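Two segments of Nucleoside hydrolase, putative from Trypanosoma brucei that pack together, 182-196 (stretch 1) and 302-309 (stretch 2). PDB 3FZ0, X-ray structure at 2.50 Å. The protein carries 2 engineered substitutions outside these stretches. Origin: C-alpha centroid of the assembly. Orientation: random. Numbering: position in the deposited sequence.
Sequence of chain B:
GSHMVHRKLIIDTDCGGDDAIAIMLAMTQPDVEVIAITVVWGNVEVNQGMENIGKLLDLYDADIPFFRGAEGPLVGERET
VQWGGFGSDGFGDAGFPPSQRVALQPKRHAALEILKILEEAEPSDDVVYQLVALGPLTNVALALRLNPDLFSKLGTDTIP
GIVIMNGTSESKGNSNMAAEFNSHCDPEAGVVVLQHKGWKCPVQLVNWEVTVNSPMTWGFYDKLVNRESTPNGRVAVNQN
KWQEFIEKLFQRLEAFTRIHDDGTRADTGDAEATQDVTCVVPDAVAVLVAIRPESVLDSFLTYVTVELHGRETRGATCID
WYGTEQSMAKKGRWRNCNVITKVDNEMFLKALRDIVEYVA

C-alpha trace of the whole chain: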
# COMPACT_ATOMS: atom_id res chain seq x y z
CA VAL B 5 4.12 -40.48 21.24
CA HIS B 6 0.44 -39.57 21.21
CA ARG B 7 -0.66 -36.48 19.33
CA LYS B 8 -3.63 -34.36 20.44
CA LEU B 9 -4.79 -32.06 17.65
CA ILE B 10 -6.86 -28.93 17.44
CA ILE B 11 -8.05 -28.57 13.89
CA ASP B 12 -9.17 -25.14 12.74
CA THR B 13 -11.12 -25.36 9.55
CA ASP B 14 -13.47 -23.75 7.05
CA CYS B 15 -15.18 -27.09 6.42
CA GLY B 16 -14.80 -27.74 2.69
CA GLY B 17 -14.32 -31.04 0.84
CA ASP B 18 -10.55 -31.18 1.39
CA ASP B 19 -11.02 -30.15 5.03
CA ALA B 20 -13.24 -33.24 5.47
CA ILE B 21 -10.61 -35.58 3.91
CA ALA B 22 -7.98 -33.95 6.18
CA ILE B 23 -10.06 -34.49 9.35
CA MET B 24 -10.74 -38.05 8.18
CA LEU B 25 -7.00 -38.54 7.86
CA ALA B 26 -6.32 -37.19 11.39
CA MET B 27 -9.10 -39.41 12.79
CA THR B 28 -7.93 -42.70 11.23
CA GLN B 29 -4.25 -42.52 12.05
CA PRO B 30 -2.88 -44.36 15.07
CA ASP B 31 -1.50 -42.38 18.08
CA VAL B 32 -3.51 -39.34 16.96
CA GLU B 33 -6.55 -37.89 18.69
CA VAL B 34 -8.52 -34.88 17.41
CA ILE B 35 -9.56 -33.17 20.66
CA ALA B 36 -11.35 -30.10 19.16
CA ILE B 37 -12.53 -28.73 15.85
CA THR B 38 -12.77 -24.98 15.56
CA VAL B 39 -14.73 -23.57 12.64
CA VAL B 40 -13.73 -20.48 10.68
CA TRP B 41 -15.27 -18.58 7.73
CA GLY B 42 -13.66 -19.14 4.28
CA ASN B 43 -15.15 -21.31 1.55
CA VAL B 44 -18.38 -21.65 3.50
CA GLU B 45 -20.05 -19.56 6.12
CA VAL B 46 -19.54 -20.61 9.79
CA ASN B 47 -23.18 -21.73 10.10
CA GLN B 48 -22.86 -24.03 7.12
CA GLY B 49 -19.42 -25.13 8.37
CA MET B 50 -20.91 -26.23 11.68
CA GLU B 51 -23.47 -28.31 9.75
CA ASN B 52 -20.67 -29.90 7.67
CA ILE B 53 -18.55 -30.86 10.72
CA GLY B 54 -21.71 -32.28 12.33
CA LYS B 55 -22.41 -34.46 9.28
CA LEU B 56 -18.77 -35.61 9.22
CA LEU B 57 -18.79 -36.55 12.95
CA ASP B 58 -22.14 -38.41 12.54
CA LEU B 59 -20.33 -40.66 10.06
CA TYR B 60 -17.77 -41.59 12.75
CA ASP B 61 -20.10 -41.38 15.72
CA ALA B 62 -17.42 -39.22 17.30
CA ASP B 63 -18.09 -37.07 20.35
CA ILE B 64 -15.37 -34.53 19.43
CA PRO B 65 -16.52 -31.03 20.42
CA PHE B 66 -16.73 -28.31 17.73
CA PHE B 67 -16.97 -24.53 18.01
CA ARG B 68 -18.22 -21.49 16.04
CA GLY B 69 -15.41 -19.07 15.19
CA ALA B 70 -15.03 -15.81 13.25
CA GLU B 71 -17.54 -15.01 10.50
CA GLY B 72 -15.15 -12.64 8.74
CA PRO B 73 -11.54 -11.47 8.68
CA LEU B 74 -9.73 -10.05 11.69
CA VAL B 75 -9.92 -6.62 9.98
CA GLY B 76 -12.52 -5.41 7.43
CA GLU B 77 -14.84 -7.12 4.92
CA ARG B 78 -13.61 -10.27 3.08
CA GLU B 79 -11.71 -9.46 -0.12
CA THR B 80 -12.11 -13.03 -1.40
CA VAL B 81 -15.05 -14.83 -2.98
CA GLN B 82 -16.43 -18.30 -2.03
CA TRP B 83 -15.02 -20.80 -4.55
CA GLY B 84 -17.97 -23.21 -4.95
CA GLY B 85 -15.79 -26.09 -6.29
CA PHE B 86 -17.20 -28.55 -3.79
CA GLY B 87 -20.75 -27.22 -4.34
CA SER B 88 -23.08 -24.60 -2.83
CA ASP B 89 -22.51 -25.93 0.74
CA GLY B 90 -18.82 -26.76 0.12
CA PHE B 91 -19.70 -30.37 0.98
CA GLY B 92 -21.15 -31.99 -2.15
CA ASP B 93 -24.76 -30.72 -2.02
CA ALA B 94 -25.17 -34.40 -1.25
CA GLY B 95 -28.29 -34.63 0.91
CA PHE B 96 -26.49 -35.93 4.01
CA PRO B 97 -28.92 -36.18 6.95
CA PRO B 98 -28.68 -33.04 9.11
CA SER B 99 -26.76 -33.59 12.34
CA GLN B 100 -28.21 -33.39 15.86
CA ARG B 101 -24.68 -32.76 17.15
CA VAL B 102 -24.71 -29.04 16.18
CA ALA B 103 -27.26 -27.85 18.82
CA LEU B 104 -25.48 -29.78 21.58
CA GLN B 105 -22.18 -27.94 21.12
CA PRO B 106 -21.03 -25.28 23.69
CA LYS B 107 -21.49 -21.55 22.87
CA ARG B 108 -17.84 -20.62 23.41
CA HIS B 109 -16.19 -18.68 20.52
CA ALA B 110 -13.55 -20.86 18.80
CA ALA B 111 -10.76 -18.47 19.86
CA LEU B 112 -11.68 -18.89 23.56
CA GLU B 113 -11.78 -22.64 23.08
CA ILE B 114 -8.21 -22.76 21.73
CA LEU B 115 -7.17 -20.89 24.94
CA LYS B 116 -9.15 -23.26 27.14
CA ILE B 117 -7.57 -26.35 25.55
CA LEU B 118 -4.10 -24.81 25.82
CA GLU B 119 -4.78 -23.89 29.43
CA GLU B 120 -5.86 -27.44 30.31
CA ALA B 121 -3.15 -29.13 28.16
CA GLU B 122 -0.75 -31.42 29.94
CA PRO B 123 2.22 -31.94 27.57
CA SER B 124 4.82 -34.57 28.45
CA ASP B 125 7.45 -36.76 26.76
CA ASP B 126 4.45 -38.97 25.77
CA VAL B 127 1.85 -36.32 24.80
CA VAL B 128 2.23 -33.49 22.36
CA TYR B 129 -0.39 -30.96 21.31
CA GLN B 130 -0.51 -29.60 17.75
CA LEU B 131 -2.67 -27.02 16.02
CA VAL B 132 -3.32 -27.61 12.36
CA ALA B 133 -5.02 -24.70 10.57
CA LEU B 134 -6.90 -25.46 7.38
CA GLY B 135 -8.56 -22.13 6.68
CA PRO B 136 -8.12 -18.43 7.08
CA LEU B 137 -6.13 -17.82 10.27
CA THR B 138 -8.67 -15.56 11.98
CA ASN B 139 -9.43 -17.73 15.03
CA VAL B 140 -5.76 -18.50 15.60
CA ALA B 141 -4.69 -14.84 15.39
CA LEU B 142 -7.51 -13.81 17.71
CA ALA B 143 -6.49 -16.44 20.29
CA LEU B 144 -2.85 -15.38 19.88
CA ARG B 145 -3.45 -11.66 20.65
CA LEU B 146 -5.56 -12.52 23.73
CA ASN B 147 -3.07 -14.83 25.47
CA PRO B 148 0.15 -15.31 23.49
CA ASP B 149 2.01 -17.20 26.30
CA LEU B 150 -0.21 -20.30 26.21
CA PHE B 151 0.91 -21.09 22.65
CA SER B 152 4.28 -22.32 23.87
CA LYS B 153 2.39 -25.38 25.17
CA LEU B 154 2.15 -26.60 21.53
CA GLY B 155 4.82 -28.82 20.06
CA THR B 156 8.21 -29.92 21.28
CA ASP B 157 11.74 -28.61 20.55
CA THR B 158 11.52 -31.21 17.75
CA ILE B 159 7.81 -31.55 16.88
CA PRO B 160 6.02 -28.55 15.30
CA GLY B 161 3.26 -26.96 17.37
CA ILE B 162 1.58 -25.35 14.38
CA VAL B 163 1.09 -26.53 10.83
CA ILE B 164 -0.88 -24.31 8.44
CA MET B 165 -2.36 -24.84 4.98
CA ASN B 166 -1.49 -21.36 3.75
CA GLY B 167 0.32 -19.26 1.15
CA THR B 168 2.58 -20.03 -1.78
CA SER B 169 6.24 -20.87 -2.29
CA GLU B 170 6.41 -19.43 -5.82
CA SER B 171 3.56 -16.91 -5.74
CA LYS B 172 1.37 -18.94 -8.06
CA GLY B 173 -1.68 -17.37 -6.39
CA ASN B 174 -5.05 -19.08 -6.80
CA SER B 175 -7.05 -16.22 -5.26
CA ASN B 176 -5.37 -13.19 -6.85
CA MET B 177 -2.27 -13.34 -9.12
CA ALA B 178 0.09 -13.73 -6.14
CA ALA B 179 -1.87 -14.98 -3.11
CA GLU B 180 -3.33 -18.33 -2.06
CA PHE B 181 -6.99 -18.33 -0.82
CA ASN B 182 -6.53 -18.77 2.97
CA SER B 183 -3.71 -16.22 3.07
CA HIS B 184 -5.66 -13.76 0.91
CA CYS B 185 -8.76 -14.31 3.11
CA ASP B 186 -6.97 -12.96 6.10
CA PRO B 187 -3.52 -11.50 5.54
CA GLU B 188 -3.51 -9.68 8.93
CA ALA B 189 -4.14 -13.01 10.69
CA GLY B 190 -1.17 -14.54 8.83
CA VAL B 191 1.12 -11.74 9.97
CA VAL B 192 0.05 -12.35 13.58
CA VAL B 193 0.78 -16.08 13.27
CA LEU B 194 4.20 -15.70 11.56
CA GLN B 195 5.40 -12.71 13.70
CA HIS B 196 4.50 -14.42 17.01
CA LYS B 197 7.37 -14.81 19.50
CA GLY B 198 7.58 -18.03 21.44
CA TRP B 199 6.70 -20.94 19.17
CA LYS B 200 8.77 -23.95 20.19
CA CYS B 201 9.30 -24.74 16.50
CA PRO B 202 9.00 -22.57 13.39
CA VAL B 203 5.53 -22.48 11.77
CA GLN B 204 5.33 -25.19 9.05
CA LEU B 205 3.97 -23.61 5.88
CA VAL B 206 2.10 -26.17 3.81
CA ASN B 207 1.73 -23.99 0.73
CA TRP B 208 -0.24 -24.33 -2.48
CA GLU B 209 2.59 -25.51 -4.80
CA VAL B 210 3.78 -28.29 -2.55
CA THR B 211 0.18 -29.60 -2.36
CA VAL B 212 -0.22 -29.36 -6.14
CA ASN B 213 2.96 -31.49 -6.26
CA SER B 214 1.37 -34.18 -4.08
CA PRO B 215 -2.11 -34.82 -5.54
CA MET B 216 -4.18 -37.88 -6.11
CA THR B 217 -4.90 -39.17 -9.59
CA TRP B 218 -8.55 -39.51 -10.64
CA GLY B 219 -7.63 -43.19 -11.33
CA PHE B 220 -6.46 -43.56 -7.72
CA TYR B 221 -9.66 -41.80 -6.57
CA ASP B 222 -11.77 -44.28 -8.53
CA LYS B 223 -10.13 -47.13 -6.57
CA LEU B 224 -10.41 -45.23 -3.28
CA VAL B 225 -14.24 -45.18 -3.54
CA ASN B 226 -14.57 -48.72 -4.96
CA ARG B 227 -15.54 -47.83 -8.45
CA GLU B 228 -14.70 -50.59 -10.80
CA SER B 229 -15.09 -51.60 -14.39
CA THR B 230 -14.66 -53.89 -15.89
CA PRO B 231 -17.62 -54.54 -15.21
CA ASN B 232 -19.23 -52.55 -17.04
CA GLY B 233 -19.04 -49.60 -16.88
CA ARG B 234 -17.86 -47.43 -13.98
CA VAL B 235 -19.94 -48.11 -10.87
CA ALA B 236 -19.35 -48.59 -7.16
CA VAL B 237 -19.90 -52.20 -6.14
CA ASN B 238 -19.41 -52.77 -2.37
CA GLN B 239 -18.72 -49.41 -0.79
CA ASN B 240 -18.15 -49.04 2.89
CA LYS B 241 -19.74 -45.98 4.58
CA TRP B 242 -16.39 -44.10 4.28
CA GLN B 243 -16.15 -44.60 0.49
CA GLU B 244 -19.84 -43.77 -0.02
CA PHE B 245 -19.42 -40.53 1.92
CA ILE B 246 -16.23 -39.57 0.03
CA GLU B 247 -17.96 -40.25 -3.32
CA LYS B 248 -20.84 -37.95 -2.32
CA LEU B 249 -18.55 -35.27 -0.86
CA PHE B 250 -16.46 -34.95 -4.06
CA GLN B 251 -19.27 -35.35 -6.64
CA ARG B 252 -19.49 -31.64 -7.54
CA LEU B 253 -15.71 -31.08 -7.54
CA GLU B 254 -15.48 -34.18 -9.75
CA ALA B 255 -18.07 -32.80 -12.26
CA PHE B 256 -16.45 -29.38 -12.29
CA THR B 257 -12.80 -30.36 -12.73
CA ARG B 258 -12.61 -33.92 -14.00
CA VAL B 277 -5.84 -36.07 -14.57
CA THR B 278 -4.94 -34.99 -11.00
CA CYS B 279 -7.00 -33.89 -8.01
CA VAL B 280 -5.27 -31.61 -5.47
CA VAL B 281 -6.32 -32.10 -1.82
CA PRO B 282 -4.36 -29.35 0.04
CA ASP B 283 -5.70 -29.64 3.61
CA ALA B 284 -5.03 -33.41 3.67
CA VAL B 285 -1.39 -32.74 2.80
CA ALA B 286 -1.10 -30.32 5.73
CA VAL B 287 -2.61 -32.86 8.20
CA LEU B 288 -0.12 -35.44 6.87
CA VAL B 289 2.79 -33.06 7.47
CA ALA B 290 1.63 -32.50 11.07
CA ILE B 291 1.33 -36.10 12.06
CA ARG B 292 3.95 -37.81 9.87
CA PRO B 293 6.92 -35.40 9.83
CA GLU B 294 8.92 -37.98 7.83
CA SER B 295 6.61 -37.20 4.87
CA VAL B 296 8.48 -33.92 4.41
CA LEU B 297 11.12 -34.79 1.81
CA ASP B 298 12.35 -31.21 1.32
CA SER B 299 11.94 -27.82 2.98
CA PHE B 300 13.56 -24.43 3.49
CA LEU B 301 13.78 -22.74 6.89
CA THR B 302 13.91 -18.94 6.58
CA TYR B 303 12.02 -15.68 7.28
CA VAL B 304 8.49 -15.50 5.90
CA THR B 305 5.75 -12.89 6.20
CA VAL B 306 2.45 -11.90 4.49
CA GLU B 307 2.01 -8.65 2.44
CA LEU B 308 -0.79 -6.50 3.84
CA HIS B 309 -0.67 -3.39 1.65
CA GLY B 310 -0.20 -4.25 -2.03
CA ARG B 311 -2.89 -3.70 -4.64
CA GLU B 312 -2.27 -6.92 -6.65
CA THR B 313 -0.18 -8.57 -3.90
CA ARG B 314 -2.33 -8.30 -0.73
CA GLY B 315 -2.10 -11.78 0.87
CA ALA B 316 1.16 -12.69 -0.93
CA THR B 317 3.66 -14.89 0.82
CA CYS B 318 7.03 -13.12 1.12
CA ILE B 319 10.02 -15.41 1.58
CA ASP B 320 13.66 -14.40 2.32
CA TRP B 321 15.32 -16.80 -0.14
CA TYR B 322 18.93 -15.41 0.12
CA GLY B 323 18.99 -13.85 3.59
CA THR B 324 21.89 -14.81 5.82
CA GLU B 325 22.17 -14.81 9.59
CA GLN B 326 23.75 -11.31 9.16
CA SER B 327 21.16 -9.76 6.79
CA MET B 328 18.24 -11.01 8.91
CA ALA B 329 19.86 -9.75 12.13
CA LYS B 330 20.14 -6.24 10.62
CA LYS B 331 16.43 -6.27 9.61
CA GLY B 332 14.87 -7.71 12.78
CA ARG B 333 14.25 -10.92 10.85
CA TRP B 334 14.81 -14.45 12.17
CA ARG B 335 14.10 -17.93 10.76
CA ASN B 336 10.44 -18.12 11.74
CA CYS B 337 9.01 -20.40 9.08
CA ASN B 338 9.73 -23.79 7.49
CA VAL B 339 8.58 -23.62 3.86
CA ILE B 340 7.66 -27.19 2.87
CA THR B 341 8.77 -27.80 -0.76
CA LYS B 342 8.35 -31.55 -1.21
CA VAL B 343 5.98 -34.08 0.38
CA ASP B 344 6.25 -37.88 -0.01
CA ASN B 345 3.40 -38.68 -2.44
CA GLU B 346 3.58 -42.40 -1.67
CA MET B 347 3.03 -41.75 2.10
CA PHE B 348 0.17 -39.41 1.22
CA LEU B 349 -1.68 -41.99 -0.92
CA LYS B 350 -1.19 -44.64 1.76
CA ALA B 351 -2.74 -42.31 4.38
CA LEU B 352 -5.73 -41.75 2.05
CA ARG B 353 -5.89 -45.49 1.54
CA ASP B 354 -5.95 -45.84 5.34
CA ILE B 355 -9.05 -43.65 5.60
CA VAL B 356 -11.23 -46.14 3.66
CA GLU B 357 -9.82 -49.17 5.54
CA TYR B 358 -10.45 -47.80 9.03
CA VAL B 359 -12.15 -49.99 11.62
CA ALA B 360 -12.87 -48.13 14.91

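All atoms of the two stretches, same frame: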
# COMPACT_ATOMS: atom_id res chain seq x y z
N ASN B 182 -6.45 -18.94 1.51
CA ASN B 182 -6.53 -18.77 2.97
C ASN B 182 -5.74 -17.54 3.40
O ASN B 182 -6.18 -16.75 4.25
CB ASN B 182 -5.98 -20.01 3.72
CG ASN B 182 -6.86 -21.25 3.58
OD1 ASN B 182 -8.06 -21.14 3.38
ND2 ASN B 182 -6.26 -22.44 3.74
N SER B 183 -4.55 -17.38 2.83
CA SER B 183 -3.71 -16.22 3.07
C SER B 183 -4.44 -14.94 2.67
O SER B 183 -4.56 -14.01 3.48
CB SER B 183 -2.38 -16.35 2.31
OG SER B 183 -1.43 -15.38 2.74
N HIS B 184 -4.93 -14.91 1.42
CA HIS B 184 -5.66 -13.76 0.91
C HIS B 184 -6.90 -13.45 1.76
O HIS B 184 -7.23 -12.31 1.95
CB HIS B 184 -6.05 -13.98 -0.57
CG HIS B 184 -6.55 -12.75 -1.26
ND1 HIS B 184 -7.29 -12.81 -2.42
CD2 HIS B 184 -6.42 -11.44 -0.95
CE1 HIS B 184 -7.60 -11.58 -2.80
NE2 HIS B 184 -7.08 -10.73 -1.93
N CYS B 185 -7.56 -14.47 2.28
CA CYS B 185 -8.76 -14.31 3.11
C CYS B 185 -8.47 -13.49 4.32
O CYS B 185 -9.27 -12.66 4.74
CB CYS B 185 -9.30 -15.67 3.56
SG CYS B 185 -10.41 -16.43 2.36
N ASP B 186 -7.29 -13.71 4.90
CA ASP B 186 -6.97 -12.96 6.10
C ASP B 186 -5.49 -12.78 6.21
O ASP B 186 -4.83 -13.56 6.92
CB ASP B 186 -7.56 -13.63 7.35
CG ASP B 186 -7.62 -12.70 8.50
OD1 ASP B 186 -6.84 -11.75 8.45
OD2 ASP B 186 -8.45 -12.88 9.44
N PRO B 187 -4.95 -11.77 5.52
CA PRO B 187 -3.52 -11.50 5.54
C PRO B 187 -3.07 -11.05 6.94
O PRO B 187 -2.06 -11.53 7.43
CB PRO B 187 -3.35 -10.41 4.48
CG PRO B 187 -4.57 -10.50 3.64
CD PRO B 187 -5.64 -10.82 4.62
N GLU B 188 -3.84 -10.17 7.57
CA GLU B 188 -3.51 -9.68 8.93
C GLU B 188 -3.34 -10.86 9.90
O GLU B 188 -2.38 -10.91 10.67
CB GLU B 188 -4.58 -8.72 9.44
CG GLU B 188 -4.53 -7.32 8.87
CD GLU B 188 -5.16 -7.19 7.47
OE1 GLU B 188 -5.64 -8.17 6.89
OE2 GLU B 188 -5.21 -6.07 6.97
N ALA B 189 -4.25 -11.83 9.83
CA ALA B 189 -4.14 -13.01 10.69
C ALA B 189 -2.83 -13.76 10.45
O ALA B 189 -2.22 -14.24 11.40
CB ALA B 189 -5.34 -13.95 10.54
N GLY B 190 -2.41 -13.87 9.19
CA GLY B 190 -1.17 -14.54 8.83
C GLY B 190 0.06 -13.84 9.37
O GLY B 190 1.02 -14.50 9.79
N VAL B 191 0.05 -12.52 9.36
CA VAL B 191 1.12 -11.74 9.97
C VAL B 191 1.22 -12.04 11.47
O VAL B 191 2.32 -12.22 11.99
CB VAL B 191 0.95 -10.24 9.73
CG1 VAL B 191 1.87 -9.45 10.64
CG2 VAL B 191 1.22 -9.93 8.29
N VAL B 192 0.08 -12.09 12.16
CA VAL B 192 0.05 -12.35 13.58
C VAL B 192 0.67 -13.72 13.87
O VAL B 192 1.51 -13.87 14.77
CB VAL B 192 -1.40 -12.24 14.15
CG1 VAL B 192 -1.49 -12.80 15.58
CG2 VAL B 192 -1.89 -10.78 14.10
N VAL B 193 0.28 -14.72 13.08
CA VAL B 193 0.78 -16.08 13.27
C VAL B 193 2.29 -16.19 13.05
O VAL B 193 3.00 -16.70 13.91
CB VAL B 193 -0.01 -17.11 12.42
CG1 VAL B 193 0.73 -18.41 12.36
CG2 VAL B 193 -1.43 -17.33 13.06
N LEU B 194 2.78 -15.65 11.93
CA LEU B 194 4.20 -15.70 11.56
C LEU B 194 5.11 -14.77 12.38
O LEU B 194 6.27 -15.07 12.56
CB LEU B 194 4.39 -15.48 10.07
CG LEU B 194 3.80 -16.50 9.06
CD1 LEU B 194 3.70 -15.91 7.64
CD2 LEU B 194 4.58 -17.79 8.99
N GLN B 195 4.61 -13.63 12.86
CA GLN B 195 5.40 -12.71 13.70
C GLN B 195 5.41 -13.07 15.19
O GLN B 195 6.15 -12.47 15.96
CB GLN B 195 4.87 -11.28 13.57
CG GLN B 195 5.08 -10.63 12.21
CD GLN B 195 6.55 -10.48 11.83
OE1 GLN B 195 7.01 -11.08 10.86
NE2 GLN B 195 7.28 -9.72 12.60
N HIS B 196 4.62 -14.07 15.60
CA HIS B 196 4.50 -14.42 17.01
C HIS B 196 5.82 -14.91 17.61
O HIS B 196 6.50 -15.76 17.02
CB HIS B 196 3.43 -15.49 17.22
CG HIS B 196 3.44 -16.08 18.59
ND1 HIS B 196 2.95 -15.42 19.69
CD2 HIS B 196 3.95 -17.25 19.05
CE1 HIS B 196 3.11 -16.18 20.76
NE2 HIS B 196 3.72 -17.29 20.40
N THR B 302 13.46 -20.34 6.75
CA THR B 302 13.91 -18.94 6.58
C THR B 302 12.89 -17.99 7.19
O THR B 302 12.00 -18.44 7.90
CB THR B 302 14.13 -18.61 5.08
OG1 THR B 302 14.62 -17.27 4.96
CG2 THR B 302 12.81 -18.77 4.30
N TYR B 303 13.01 -16.69 6.88
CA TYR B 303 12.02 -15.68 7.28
C TYR B 303 10.92 -15.53 6.24
O TYR B 303 11.20 -15.32 5.05
CB TYR B 303 12.67 -14.32 7.51
CG TYR B 303 11.68 -13.25 7.88
CD1 TYR B 303 11.14 -13.17 9.19
CD2 TYR B 303 11.27 -12.29 6.94
CE1 TYR B 303 10.23 -12.19 9.54
CE2 TYR B 303 10.35 -11.30 7.28
CZ TYR B 303 9.83 -11.26 8.58
OH TYR B 303 8.93 -10.28 8.92
N VAL B 304 9.68 -15.64 6.71
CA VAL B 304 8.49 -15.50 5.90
C VAL B 304 7.52 -14.53 6.57
O VAL B 304 7.40 -14.49 7.81
CB VAL B 304 7.83 -16.89 5.71
CG1 VAL B 304 6.50 -16.81 4.99
CG2 VAL B 304 8.79 -17.80 4.96
N THR B 305 6.86 -13.72 5.74
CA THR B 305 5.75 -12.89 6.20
C THR B 305 4.65 -12.78 5.14
O THR B 305 4.81 -13.29 4.05
CB THR B 305 6.22 -11.52 6.73
OG1 THR B 305 5.18 -10.96 7.53
CG2 THR B 305 6.56 -10.56 5.63
N VAL B 306 3.53 -12.15 5.47
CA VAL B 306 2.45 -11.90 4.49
C VAL B 306 2.32 -10.39 4.17
O VAL B 306 2.31 -9.56 5.08
CB VAL B 306 1.12 -12.45 5.04
CG1 VAL B 306 0.01 -12.31 3.99
CG2 VAL B 306 1.27 -13.93 5.50
N GLU B 307 2.28 -10.04 2.89
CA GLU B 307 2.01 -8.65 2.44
C GLU B 307 0.61 -8.21 2.85
O GLU B 307 -0.37 -8.92 2.60
CB GLU B 307 2.12 -8.57 0.92
CG GLU B 307 1.78 -7.19 0.32
CD GLU B 307 2.71 -6.06 0.82
OE1 GLU B 307 3.93 -6.16 0.66
OE2 GLU B 307 2.22 -5.06 1.38
N LEU B 308 0.51 -7.03 3.46
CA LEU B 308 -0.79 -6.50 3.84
C LEU B 308 -1.27 -5.36 2.95
O LEU B 308 -2.47 -5.07 2.92
CB LEU B 308 -0.74 -5.98 5.27
CG LEU B 308 -0.34 -6.94 6.40
CD1 LEU B 308 -0.28 -6.19 7.77
CD2 LEU B 308 -1.25 -8.19 6.45
N HIS B 309 -0.35 -4.68 2.26
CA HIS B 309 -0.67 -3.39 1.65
C HIS B 309 -0.64 -3.30 0.11
O HIS B 309 -0.96 -2.27 -0.44
CB HIS B 309 0.21 -2.28 2.30
CG HIS B 309 0.28 -2.37 3.80
ND1 HIS B 309 -0.85 -2.40 4.59
CD2 HIS B 309 1.33 -2.46 4.64
CE1 HIS B 309 -0.50 -2.48 5.86
NE2 HIS B 309 0.82 -2.53 5.91

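A helix laid nearly antiparallel against a short strand makes a mainly apolar contact, closed near the helix's C-terminal end by a single hydrogen bond between side chains. Helix 187-195 and strand 304-306 run at 155° between their N-to-C directions, and their axes approach to 7.2 Å. The antiparallel sense sets the register: the start of the helix lies by the end of stretch 2, with P187 CA 5.9 Å from L308 CA, and one turn later V191 CA is 5.6 Å from V306 CA. Together the two surfaces bury 532 Å².

The helix is started by D186, which follows the preceding helix and serves as N-cap: its OD1 accepts from A189 N at 2.9 Å, satisfying an amide that has no helical carbonyl partner. Regular i to i+4 bonds follow, such as V191 N to P187 O at 3.0 Å and Q195 N to V191 O at 2.8 Å, so that P187, V191 and L194 recur on the side facing stretch 2.

V306 is the centre of the contact and points toward the helix. Its CG1 lies 3.9 Å from P187 CB and 3.6 Å from S183 OG, a hydroxyl whose hydrogen bonding is met elsewhere in the structure. Its CG2 packs 3.8 Å from L194 CD1 and 4.1 Å from G190 C. G190 lets the strand come this close: a CB built at ideal geometry would point toward the strand and sit only 3.0 Å from V306 CG2, too tight for two carbons.

L308 extends the apolar surface past the strand. From a backbone position where CA-to-CB points sideways, its CD2 reaches in to 3.6 Å from P187 CB and 3.5 Å from V191 CG2, and also rests 3.4 Å from E188 N, against the first turn. V191 CG2 thus touches both L308 and V306, meeting the V306 carbonyl (CG2 to O 3.4 Å) as well as its side chain (CG2 to CB 4.1 Å). Further along, L194 CD1 meets V304 CG1 at 4.0 Å and lies 3.9 Å from T305 CA, covering the strand backbone.

The polar bond joins Q195 to Y303, near the C-terminal end of stretch 1. Y303 OH donates to Q195 OE1 at 2.8 Å; both side chains leave the backbone sideways, but their ends converge, and OE1 lies at the edge of the tyrosine ring, near its plane, as suits a phenol hydroxyl donor. No backbone hydrogen bond joins the stretches, and most of the close contacts involve apolar side chains.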